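PDB 3BTV: Galactose/lactose metabolism regulatory protein GAL80 from Saccharomyces cerevisiae, which represses the galactose and lactose metabolic genes by binding the activator GAL4 and blocking its transcriptional activation when no inducing sugar is present. Local coordinates for residues 186-194 with 243-253. The protein carries 1 engineered substitution. Sequence-based numbering, arbitrary orientation.
Sequences GWYGYERPV and QELIDERGNRL
With CG anti to the backbone N (chi1 -178°) and a bend at chi3, Arg192 turns its guanidinium edge to the amide that Gln243 carries across on a chain extended beyond CG (chi2 179°). The two cross at about a right angle, and the guanidinium grips Gln243 OE1 side-on, with Arg192 NE and Arg192 NH2 each 2.9 Å from that oxygen. The other end of the amide serves the loop before the strand. Gln243 NE2 donates to Gly189 O at 2.8 Å and to Trp187 O at 3.0 Å, both acceptors lying near the amide plane. Glutamine suits this buried place because one flat group both accepts from an arginine and donates to two carbonyls; an alanine here would probably leave Trp187 O and Gly189 O without their shared donor and Arg192 without the acceptor OE1, its guanidinium then held by fewer partners. Pro258 O also accepts from Arg192 NH2, and Tyr201 makes a cation-pi contact with the guanidinium.

On the sheet face shared by Glu191, Pro193 and Ile246, Glu191 OE2 forms a salt bridge with Arg252 NE at the guanidinium edge, the flat groups nearly perpendicular. The Ile246 CG2 methyl packs against Glu191 CD at 3.5 Å, while Ile246 CG1 lies beside Pro193 CD. Proline is tolerated because its missing N-H is not needed: the backbone bonds run from Glu244 N to Tyr190 O, Arg192 N to Glu244 O, Ile246 N to Arg192 O (an oxygen less surely placed) and Val194 N to Ile246 O.

This alternation, in which Tyr190, Arg192 and Val194 bond to Glu244 and Ile246, marks a parallel beta pair: strand 191-193 edges a small mixed sheet in Gal80p's C-terminal domain, beside central strand 242-246, whose other side pairs antiparallel with strand 255-258.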
loop_
_atom_site.group_PDB
_atom_site.type_symbol
_atom_site.label_atom_id
_atom_site.label_comp_id
_atom_site.label_asym_id
_atom_site.label_seq_id
_atom_site.Cartn_x
_atom_site.Cartn_y
_atom_site.Cartn_z
ATOM N N GLY B 186 15.449 7.369 3.909
ATOM C CA GLY B 186 16.241 8.398 4.559
ATOM C C GLY B 186 16.912 9.437 3.679
ATOM O O GLY B 186 16.684 10.640 3.831
ATOM N N TRP B 187 17.755 8.979 2.764
ATOM C CA TRP B 187 18.693 9.886 2.103
ATOM C C TRP B 187 18.384 10.146 0.633
ATOM O O TRP B 187 19.114 10.862 -0.054
ATOM C CB TRP B 187 20.114 9.352 2.270
ATOM C CG TRP B 187 20.352 8.856 3.654
ATOM C CD1 TRP B 187 20.441 9.611 4.789
ATOM C CD2 TRP B 187 20.509 7.491 4.065
ATOM N NE1 TRP B 187 20.651 8.802 5.880
ATOM C CE2 TRP B 187 20.697 7.497 5.465
ATOM C CE3 TRP B 187 20.514 6.268 3.386
ATOM C CZ2 TRP B 187 20.889 6.325 6.198
ATOM C CZ3 TRP B 187 20.706 5.104 4.117
ATOM C CH2 TRP B 187 20.890 5.142 5.509
ATOM N N TYR B 188 17.279 9.587 0.164
ATOM C CA TYR B 188 16.963 9.618 -1.249
ATOM C C TYR B 188 15.758 10.509 -1.535
ATOM O O TYR B 188 14.952 10.225 -2.421
ATOM C CB TYR B 188 16.732 8.191 -1.723
ATOM C CG TYR B 188 17.947 7.308 -1.547
ATOM C CD1 TYR B 188 17.891 6.125 -0.804
ATOM C CD2 TYR B 188 19.161 7.666 -2.120
ATOM C CE1 TYR B 188 19.013 5.320 -0.659
ATOM C CE2 TYR B 188 20.279 6.882 -1.974
ATOM C CZ TYR B 188 20.211 5.714 -1.265
ATOM O OH TYR B 188 21.364 4.968 -1.167
ATOM N N GLY B 189 15.638 11.582 -0.759
ATOM C CA GLY B 189 14.578 12.556 -0.938
ATOM C C GLY B 189 15.088 13.749 -1.726
ATOM O O GLY B 189 16.051 13.629 -2.482
ATOM N N TYR B 190 14.454 14.905 -1.544
ATOM C CA TYR B 190 14.812 16.104 -2.310
ATOM C C TYR B 190 16.162 16.718 -1.923
ATOM O O TYR B 190 16.570 17.738 -2.474
ATOM C CB TYR B 190 13.720 17.162 -2.163
ATOM C CG TYR B 190 12.380 16.737 -2.710
ATOM C CD1 TYR B 190 11.393 16.217 -1.876
ATOM C CD2 TYR B 190 12.102 16.855 -4.064
ATOM C CE1 TYR B 190 10.161 15.832 -2.386
ATOM C CE2 TYR B 190 10.887 16.477 -4.582
ATOM C CZ TYR B 190 9.916 15.963 -3.742
ATOM O OH TYR B 190 8.702 15.584 -4.264
ATOM N N GLU B 191 16.860 16.101 -0.980
ATOM C CA GLU B 191 18.092 16.698 -0.485
ATOM C C GLU B 191 19.174 15.680 -0.165
ATOM O O GLU B 191 18.890 14.536 0.204
ATOM C CB GLU B 191 17.816 17.548 0.758
ATOM C CG GLU B 191 16.986 18.796 0.511
ATOM C CD GLU B 191 16.458 19.391 1.805
ATOM O OE1 GLU B 191 16.608 18.744 2.862
ATOM O OE2 GLU B 191 15.890 20.500 1.771
ATOM N N ARG B 192 20.420 16.119 -0.307
ATOM C CA ARG B 192 21.573 15.321 0.066
ATOM C C ARG B 192 22.559 16.204 0.798
ATOM O O ARG B 192 22.821 17.321 0.367
ATOM C CB ARG B 192 22.250 14.738 -1.170
ATOM C CG ARG B 192 23.445 13.855 -0.849
ATOM C CD ARG B 192 24.216 13.526 -2.103
ATOM N NE ARG B 192 23.330 13.134 -3.195
ATOM C CZ ARG B 192 23.701 13.093 -4.471
ATOM N NH1 ARG B 192 24.939 13.422 -4.808
ATOM N NH2 ARG B 192 22.841 12.731 -5.410
ATOM N N PRO B 193 23.100 15.711 1.919
ATOM C CA PRO B 193 24.189 16.400 2.623
ATOM C C PRO B 193 25.453 16.474 1.767
ATOM O O PRO B 193 25.897 15.454 1.241
ATOM C CB PRO B 193 24.429 15.511 3.847
ATOM C CG PRO B 193 23.121 14.807 4.063
ATOM C CD PRO B 193 22.576 14.567 2.684
ATOM N N VAL B 194 26.018 17.669 1.627
ATOM C CA VAL B 194 27.234 17.856 0.841
ATOM C C VAL B 194 28.312 16.851 1.242
ATOM O O VAL B 194 29.081 16.384 0.404
ATOM C CB VAL B 194 27.784 19.284 0.999
ATOM C CG1 VAL B 194 28.038 19.595 2.467
ATOM C CG2 VAL B 194 29.048 19.462 0.174
ATOM N N GLN B 243 19.112 16.128 -6.553
ATOM C CA GLN B 243 18.911 16.411 -5.140
ATOM C C GLN B 243 19.580 17.729 -4.761
ATOM O O GLN B 243 20.574 18.138 -5.375
ATOM C CB GLN B 243 19.497 15.285 -4.294
ATOM C CG GLN B 243 18.702 13.983 -4.335
ATOM C CD GLN B 243 19.358 12.929 -3.492
ATOM O OE1 GLN B 243 20.551 12.631 -3.666
ATOM N NE2 GLN B 243 18.599 12.368 -2.552
ATOM N N GLU B 244 19.033 18.385 -3.743
ATOM C CA GLU B 244 19.611 19.613 -3.207
ATOM C C GLU B 244 20.595 19.272 -2.113
ATOM O O GLU B 244 20.255 18.568 -1.161
ATOM C CB GLU B 244 18.512 20.491 -2.615
ATOM C CG GLU B 244 17.499 20.981 -3.634
ATOM C CD GLU B 244 17.990 22.212 -4.379
ATOM O OE1 GLU B 244 19.100 22.696 -4.066
ATOM O OE2 GLU B 244 17.261 22.700 -5.273
ATOM N N LEU B 245 21.820 19.767 -2.251
ATOM C CA LEU B 245 22.823 19.601 -1.208
ATOM C C LEU B 245 22.411 20.367 0.055
ATOM O O LEU B 245 21.925 21.494 -0.031
ATOM C CB LEU B 245 24.188 20.084 -1.712
ATOM C CG LEU B 245 24.907 19.182 -2.719
ATOM C CD1 LEU B 245 26.182 19.839 -3.226
ATOM C CD2 LEU B 245 25.227 17.837 -2.071
ATOM N N ILE B 246 22.593 19.751 1.221
ATOM C CA ILE B 246 22.342 20.426 2.495
ATOM C C ILE B 246 23.568 20.356 3.424
ATOM O O ILE B 246 24.425 19.475 3.274
ATOM C CB ILE B 246 21.108 19.843 3.234
ATOM C CG1 ILE B 246 21.227 18.321 3.370
ATOM C CG2 ILE B 246 19.829 20.211 2.512
ATOM C CD1 ILE B 246 20.321 17.719 4.439
ATOM N N ASP B 247 23.646 21.285 4.378
ATOM C CA ASP B 247 24.726 21.285 5.363
ATOM C C ASP B 247 24.325 20.514 6.616
ATOM O O ASP B 247 23.213 19.970 6.703
ATOM C CB ASP B 247 25.138 22.713 5.732
ATOM C CG ASP B 247 24.051 23.467 6.484
ATOM O OD1 ASP B 247 22.994 22.870 6.792
ATOM O OD2 ASP B 247 24.256 24.665 6.768
ATOM N N GLU B 248 25.236 20.478 7.585
ATOM C CA GLU B 248 25.037 19.722 8.817
ATOM C C GLU B 248 23.825 20.233 9.597
ATOM O O GLU B 248 23.170 19.477 10.323
ATOM C CB GLU B 248 26.294 19.812 9.681
ATOM C CG GLU B 248 27.576 19.639 8.889
ATOM C CD GLU B 248 28.693 20.521 9.399
ATOM O OE1 GLU B 248 28.500 21.185 10.438
ATOM O OE2 GLU B 248 29.762 20.557 8.757
ATOM N N ARG B 249 23.526 21.517 9.429
ATOM C CA ARG B 249 22.438 22.148 10.164
ATOM C C ARG B 249 21.088 21.843 9.524
ATOM O O ARG B 249 20.042 22.040 10.141
ATOM C CB ARG B 249 22.670 23.655 10.240
ATOM C CG ARG B 249 24.142 24.026 10.258
ATOM C CD ARG B 249 24.369 25.444 10.747
ATOM N NE ARG B 249 24.185 25.560 12.191
ATOM C CZ ARG B 249 24.594 26.597 12.916
ATOM N NH1 ARG B 249 25.218 27.613 12.334
ATOM N NH2 ARG B 249 24.381 26.619 14.225
ATOM N N GLY B 250 21.119 21.357 8.286
ATOM C CA GLY B 250 19.904 21.019 7.563
ATOM C C GLY B 250 19.550 22.038 6.493
ATOM O O GLY B 250 18.551 21.894 5.782
ATOM N N ASN B 251 20.371 23.074 6.370
ATOM C CA ASN B 251 20.104 24.135 5.406
ATOM C C ASN B 251 20.674 23.822 4.030
ATOM O O ASN B 251 21.741 23.214 3.918
ATOM C CB ASN B 251 20.663 25.460 5.919
ATOM C CG ASN B 251 20.057 25.861 7.248
ATOM O OD1 ASN B 251 18.840 26.024 7.364
ATOM N ND2 ASN B 251 20.903 26.016 8.263
ATOM N N ARG B 252 19.964 24.242 2.988
ATOM C CA ARG B 252 20.392 23.982 1.616
ATOM C C ARG B 252 21.593 24.836 1.248
ATOM O O ARG B 252 21.747 25.948 1.751
ATOM C CB ARG B 252 19.236 24.196 0.633
ATOM C CG ARG B 252 18.057 23.253 0.897
ATOM C CD ARG B 252 17.062 23.183 -0.260
ATOM N NE ARG B 252 16.027 22.184 0.011
ATOM C CZ ARG B 252 14.980 21.945 -0.772
ATOM N NH1 ARG B 252 14.819 22.631 -1.895
ATOM N NH2 ARG B 252 14.091 21.012 -0.435
ATOM N N LEU B 253 22.446 24.308 0.374
ATOM C CA LEU B 253 23.678 24.995 -0.010
ATOM C C LEU B 253 23.551 25.680 -1.367
ATOM O O LEU B 253 24.498 26.300 -1.846
ATOM C CB LEU B 253 24.859 24.017 -0.031
ATOM C CG LEU B 253 25.175 23.287 1.279
ATOM C CD1 LEU B 253 26.167 22.162 1.043
ATOM C CD2 LEU B 253 25.703 24.259 2.322
#